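Long-range contact in endoglucanase (Acetivibrio cellulolyticus, PDB 5NRM), which probably hydrolyses internal beta-1,4-glucosidic linkages of cellulose as a full-length scaffoldin, of which this chain is a dockerin-binding type I cohesin domain: residues N13-I27 / I88-K102. Numbering follows the deposited sequence. Where two conformers were deposited one is given.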
loop_
_atom_site.group_PDB
_atom_site.type_symbol
_atom_site.label_atom_id
_atom_site.label_comp_id
_atom_site.label_asym_id
_atom_site.label_seq_id
_atom_site.Cartn_x
_atom_site.Cartn_y
_atom_site.Cartn_z
ATOM N N ASN A 13 -0.989 26.096 4.164
ATOM C CA ASN A 13 -1.189 27.402 3.505
ATOM C C ASN A 13 -1.021 27.260 2.036
ATOM O O ASN A 13 -0.031 26.707 1.610
ATOM C CB ASN A 13 -0.171 28.444 3.986
ATOM C CG ASN A 13 -0.158 28.555 5.489
ATOM O OD1 ASN A 13 0.785 28.121 6.172
ATOM N ND2 ASN A 13 -1.265 28.986 6.022
ATOM N N PRO A 14 -1.884 27.881 1.259
ATOM C CA PRO A 14 -1.674 27.873 -0.195
ATOM C C PRO A 14 -0.292 28.396 -0.497
ATOM O O PRO A 14 0.155 29.398 0.117
ATOM C CB PRO A 14 -2.788 28.778 -0.717
ATOM C CG PRO A 14 -3.849 28.490 0.251
ATOM C CD PRO A 14 -3.169 28.479 1.607
ATOM N N GLY A 15 0.404 27.743 -1.405
ATOM C CA GLY A 15 1.753 28.170 -1.751
ATOM C C GLY A 15 2.871 27.516 -0.917
ATOM O O GLY A 15 4.043 27.853 -1.158
ATOM N N SER A 16 2.514 26.737 0.069
ATOM C CA SER A 16 3.437 26.096 0.981
ATOM C C SER A 16 3.373 24.594 0.811
ATOM O O SER A 16 2.444 24.019 0.223
ATOM C CB SER A 16 3.065 26.409 2.427
ATOM O OG SER A 16 3.292 27.780 2.736
ATOM N N SER A 17 4.364 23.924 1.374
ATOM C CA SER A 17 4.378 22.473 1.367
ATOM C C SER A 17 3.669 21.988 2.596
ATOM O O SER A 17 3.520 22.713 3.603
ATOM C CB SER A 17 5.832 22.006 1.335
ATOM O OG SER A 17 6.462 22.421 2.520
ATOM N N VAL A 18 3.223 20.744 2.549
ATOM C CA VAL A 18 2.521 20.109 3.681
ATOM C C VAL A 18 2.744 18.600 3.649
ATOM O O VAL A 18 2.914 18.006 2.604
ATOM C CB VAL A 18 0.994 20.414 3.541
ATOM C CG1 VAL A 18 0.403 19.746 2.315
ATOM C CG2 VAL A 18 0.180 20.088 4.795
ATOM N N VAL A 19 2.754 17.996 4.829
ATOM C CA VAL A 19 2.854 16.544 4.994
ATOM C C VAL A 19 1.516 16.064 5.526
ATOM O O VAL A 19 0.936 16.625 6.492
ATOM C CB VAL A 19 4.006 16.151 5.945
ATOM C CG1 VAL A 19 4.116 14.639 6.073
ATOM C CG2 VAL A 19 5.291 16.752 5.411
ATOM N N VAL A 20 1.000 14.990 4.929
ATOM C CA VAL A 20 -0.278 14.346 5.335
ATOM C C VAL A 20 0.021 12.914 5.784
ATOM O O VAL A 20 0.401 12.092 4.930
ATOM C CB VAL A 20 -1.273 14.314 4.174
ATOM C CG1 VAL A 20 -2.556 13.657 4.661
ATOM C CG2 VAL A 20 -1.576 15.751 3.682
ATOM N N PRO A 21 -0.017 12.684 7.087
ATOM C CA PRO A 21 0.261 11.326 7.604
ATOM C C PRO A 21 -0.934 10.409 7.342
ATOM O O PRO A 21 -2.120 10.782 7.441
ATOM C CB PRO A 21 0.527 11.575 9.088
ATOM C CG PRO A 21 0.900 13.024 9.199
ATOM C CD PRO A 21 0.055 13.683 8.181
ATOM N N VAL A 22 -0.589 9.152 7.009
ATOM C CA VAL A 22 -1.517 8.007 6.932
ATOM C C VAL A 22 -1.131 7.038 8.023
ATOM O O VAL A 22 0.054 6.669 8.155
ATOM C CB VAL A 22 -1.398 7.316 5.549
ATOM C CG1 VAL A 22 -2.347 6.141 5.471
ATOM C CG2 VAL A 22 -1.619 8.277 4.396
ATOM N N LYS A 23 -2.094 6.686 8.856
ATOM C CA LYS A 23 -1.795 5.992 10.125
ATOM C C LYS A 23 -2.553 4.663 10.204
ATOM O O LYS A 23 -3.619 4.490 9.566
ATOM C CB LYS A 23 -2.212 6.844 11.285
ATOM C CG LYS A 23 -1.450 8.154 11.373
ATOM C CD LYS A 23 -1.998 9.063 12.471
ATOM C CE LYS A 23 -1.170 8.833 13.684
ATOM N NZ LYS A 23 -1.646 9.685 14.762
ATOM N N LEU A 24 -1.980 3.752 11.010
ATOM C CA LEU A 24 -2.629 2.512 11.431
ATOM C C LEU A 24 -2.785 2.573 12.912
ATOM O O LEU A 24 -1.900 3.042 13.664
ATOM C CB LEU A 24 -1.795 1.319 11.054
ATOM C CG LEU A 24 -1.502 1.145 9.603
ATOM C CD1 LEU A 24 -0.728 -0.156 9.400
ATOM C CD2 LEU A 24 -2.767 1.144 8.727
ATOM N N SER A 25 -3.932 2.081 13.373
ATOM C CA SER A 25 -4.157 1.897 14.788
ATOM C C SER A 25 -4.889 0.594 15.027
ATOM O O SER A 25 -5.584 0.106 14.148
ATOM C CB SER A 25 -4.921 3.075 15.418
ATOM O OG SER A 25 -6.300 2.997 15.096
ATOM N N GLY A 26 -4.686 0.059 16.212
ATOM C CA GLY A 26 -5.280 -1.232 16.574
ATOM C C GLY A 26 -4.637 -2.433 15.944
ATOM O O GLY A 26 -5.284 -3.489 15.752
ATOM N N ILE A 27 -3.357 -2.313 15.602
ATOM C CA ILE A 27 -2.594 -3.479 15.131
ATOM C C ILE A 27 -2.579 -4.448 16.280
ATOM O O ILE A 27 -2.317 -4.065 17.425
ATOM C CB ILE A 27 -1.172 -3.078 14.755
ATOM C CG1 ILE A 27 -1.236 -2.173 13.529
ATOM C CG2 ILE A 27 -0.319 -4.283 14.439
ATOM C CD1 ILE A 27 0.080 -1.522 13.127
ATOM N N ILE A 88 5.072 -5.264 11.093
ATOM C CA ILE A 88 4.838 -3.971 11.784
ATOM C C ILE A 88 4.051 -4.316 13.003
ATOM O O ILE A 88 3.069 -5.053 12.961
ATOM C CB ILE A 88 4.076 -2.973 10.886
ATOM C CG1 ILE A 88 4.877 -2.607 9.678
ATOM C CG2 ILE A 88 3.613 -1.788 11.729
ATOM C CD1 ILE A 88 4.099 -1.951 8.609
ATOM N N SER A 89 4.481 -3.823 14.166
ATOM C CA SER A 89 3.906 -4.184 15.433
ATOM C C SER A 89 3.293 -2.994 16.233
ATOM O O SER A 89 2.454 -3.184 17.142
ATOM C CB SER A 89 5.022 -4.780 16.306
ATOM O OG SER A 89 6.143 -3.842 16.338
ATOM N N THR A 90 3.648 -1.791 15.800
ATOM C CA THR A 90 3.358 -0.587 16.573
ATOM C C THR A 90 2.449 0.323 15.782
ATOM O O THR A 90 2.638 0.555 14.610
ATOM C CB THR A 90 4.699 0.134 16.845
ATOM O OG1 THR A 90 5.473 -0.772 17.642
ATOM C CG2 THR A 90 4.481 1.432 17.622
ATOM N N ASP A 91 1.431 0.806 16.465
ATOM C CA ASP A 91 0.539 1.765 15.890
ATOM C C ASP A 91 1.261 3.096 15.661
ATOM O O ASP A 91 2.125 3.493 16.457
ATOM C CB ASP A 91 -0.653 2.024 16.832
ATOM C CG ASP A 91 -1.619 0.844 16.975
ATOM O OD1 ASP A 91 -1.493 -0.053 16.166
ATOM O OD2 ASP A 91 -2.541 0.928 17.899
ATOM N N GLY A 92 0.833 3.811 14.628
ATOM C CA GLY A 92 1.404 5.112 14.334
ATOM C C GLY A 92 1.327 5.419 12.866
ATOM O O GLY A 92 0.466 4.930 12.137
ATOM N N VAL A 93 2.260 6.248 12.423
ATOM C CA VAL A 93 2.307 6.730 11.086
ATOM C C VAL A 93 2.918 5.633 10.218
ATOM O O VAL A 93 4.033 5.152 10.427
ATOM C CB VAL A 93 3.118 8.081 10.961
ATOM C CG1 VAL A 93 3.129 8.505 9.524
ATOM C CG2 VAL A 93 2.486 9.146 11.792
ATOM N N PHE A 94 2.148 5.288 9.209
ATOM C CA PHE A 94 2.534 4.311 8.174
ATOM C C PHE A 94 3.114 4.937 6.912
ATOM O O PHE A 94 3.991 4.365 6.277
ATOM C CB PHE A 94 1.262 3.477 7.805
ATOM C CG PHE A 94 1.501 2.419 6.733
ATOM C CD1 PHE A 94 2.145 1.214 7.044
ATOM C CD2 PHE A 94 1.033 2.589 5.492
ATOM C CE1 PHE A 94 2.291 0.267 6.040
ATOM C CE2 PHE A 94 1.220 1.662 4.483
ATOM C CZ PHE A 94 1.798 0.478 4.766
ATOM N N ALA A 95 2.591 6.079 6.483
ATOM C CA ALA A 95 3.142 6.824 5.333
ATOM C C ALA A 95 3.019 8.301 5.591
ATOM O O ALA A 95 2.016 8.748 6.169
ATOM C CB ALA A 95 2.430 6.482 4.046
ATOM N N ASN A 96 3.995 9.062 5.113
ATOM C CA ASN A 96 3.938 10.557 5.067
ATOM C C ASN A 96 3.859 10.974 3.615
ATOM O O ASN A 96 4.815 10.679 2.866
ATOM C CB ASN A 96 5.180 11.124 5.760
ATOM C CG ASN A 96 5.157 10.828 7.254
ATOM O OD1 ASN A 96 6.078 10.092 7.804
ATOM N ND2 ASN A 96 4.174 11.358 7.917
ATOM N N LEU A 97 2.793 11.672 3.247
ATOM C CA LEU A 97 2.577 12.088 1.911
ATOM C C LEU A 97 2.983 13.564 1.848
ATOM O O LEU A 97 2.416 14.378 2.554
ATOM C CB LEU A 97 1.133 11.863 1.526
ATOM C CG LEU A 97 0.583 10.447 1.707
ATOM C CD1 LEU A 97 -0.911 10.484 1.304
ATOM C CD2 LEU A 97 1.412 9.414 0.931
ATOM N N ASN A 98 3.894 13.874 0.961
ATOM C CA ASN A 98 4.406 15.250 0.813
ATOM C C ASN A 98 3.855 15.940 -0.427
ATOM O O ASN A 98 4.028 15.465 -1.543
ATOM C CB ASN A 98 5.932 15.214 0.740
ATOM C CG ASN A 98 6.538 14.473 1.891
ATOM O OD1 ASN A 98 6.300 14.868 3.025
ATOM N ND2 ASN A 98 7.385 13.472 1.611
ATOM N N PHE A 99 3.077 16.995 -0.214
ATOM C CA PHE A 99 2.517 17.813 -1.260
ATOM C C PHE A 99 3.042 19.251 -1.203
ATOM O O PHE A 99 3.378 19.753 -0.149
ATOM C CB PHE A 99 0.994 17.885 -1.035
ATOM C CG PHE A 99 0.295 16.548 -1.117
ATOM C CD1 PHE A 99 -0.022 15.975 -2.349
ATOM C CD2 PHE A 99 0.007 15.858 0.065
ATOM C CE1 PHE A 99 -0.727 14.757 -2.356
ATOM C CE2 PHE A 99 -0.692 14.686 0.045
ATOM C CZ PHE A 99 -1.003 14.110 -1.181
ATOM N N ASN A 100 2.950 19.957 -2.341
ATOM C CA ASN A 100 2.938 21.406 -2.373
ATOM C C ASN A 100 1.471 21.822 -2.595
ATOM O O ASN A 100 0.796 21.247 -3.447
ATOM C CB ASN A 100 3.788 21.887 -3.519
ATOM C CG ASN A 100 5.273 21.750 -3.278
ATOM O OD1 ASN A 100 5.745 21.755 -2.143
ATOM N ND2 ASN A 100 6.008 21.556 -4.345
ATOM N N ILE A 101 0.973 22.760 -1.798
ATOM C CA ILE A 101 -0.320 23.285 -1.945
ATOM C C ILE A 101 -0.282 24.336 -3.021
ATOM O O ILE A 101 0.463 25.337 -2.880
ATOM C CB ILE A 101 -0.831 23.889 -0.616
ATOM C CG1 ILE A 101 -0.796 22.863 0.510
ATOM C CG2 ILE A 101 -2.277 24.363 -0.804
ATOM C CD1 ILE A 101 -0.987 23.412 1.894
ATOM N N LYS A 102 -1.146 24.228 -4.049
ATOM C CA LYS A 102 -1.132 25.167 -5.124
ATOM C C LYS A 102 -1.441 26.586 -4.591
ATOM O O LYS A 102 -2.353 26.763 -3.770
ATOM C CB LYS A 102 -2.080 24.755 -6.247
ATOM C CG LYS A 102 -1.596 23.437 -6.840
ATOM C CD LYS A 102 -2.459 23.016 -8.032
ATOM C CE LYS A 102 -1.909 21.804 -8.766
ATOM N NZ LYS A 102 -2.863 21.383 -9.860
HETATM O O HOH W 1 5.284 24.722 -1.752
HETATM O O HOH W 2 0.141 -2.488 18.454
#
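V22 and L97 meet in the buried middle of the pairing, CG2 of V22 lying 3.9 Å from CD1 of L97 as the two side chains pass at a slant. On the same face, with CG1 of V20 anti to the backbone N (chi1 -180°), CG2 falls anti to the carbonyl carbon and meets CD2 and CE2 of F99 obliquely; the V18 and I101 side chains cross at about a right angle, with CG1 touching CG1. V138 of strand 132-140 touches V18, V20 and I101, F94 meets the F64 ring edge-to-face, and V20, V22, L97 and F99 are buried, which places most of this face in the domain core. L24 CD1 touches F94 CD1 at 4.0 Å, and I88 CD1 lies in plane at the edge of the F94 ring.

The backbone ladder is antiparallel throughout, interrupted by a classic beta bulge where F94 and A95 both face V22. V22 O accepts from F94 N at 2.7 Å and A95 N at 3.1 Å, and the register slips by one residue before K23 pairs with V93.

On the other, more polar face, N98 OD1 comes within 3.2 Å of V19 CG2, its amide lying alongside the valine while ND2 bonds to S50 and D52. At one end I101 O accepts from G15 N in the N13–S16 type II turn. At the other, the D91 carboxylate grips two successive amides: its syn lone pair on OD1 receives I27 N at 3.0 Å, and OD2 takes G26 N at 2.9 Å from 42° above the carboxylate plane. A water joins I27 O to S89 O. With strand 4-12 flanking 17-25 and strand 46-53 flanking 92-101, this antiparallel pair forms the middle of one sheet of the cohesin beta-sandwich.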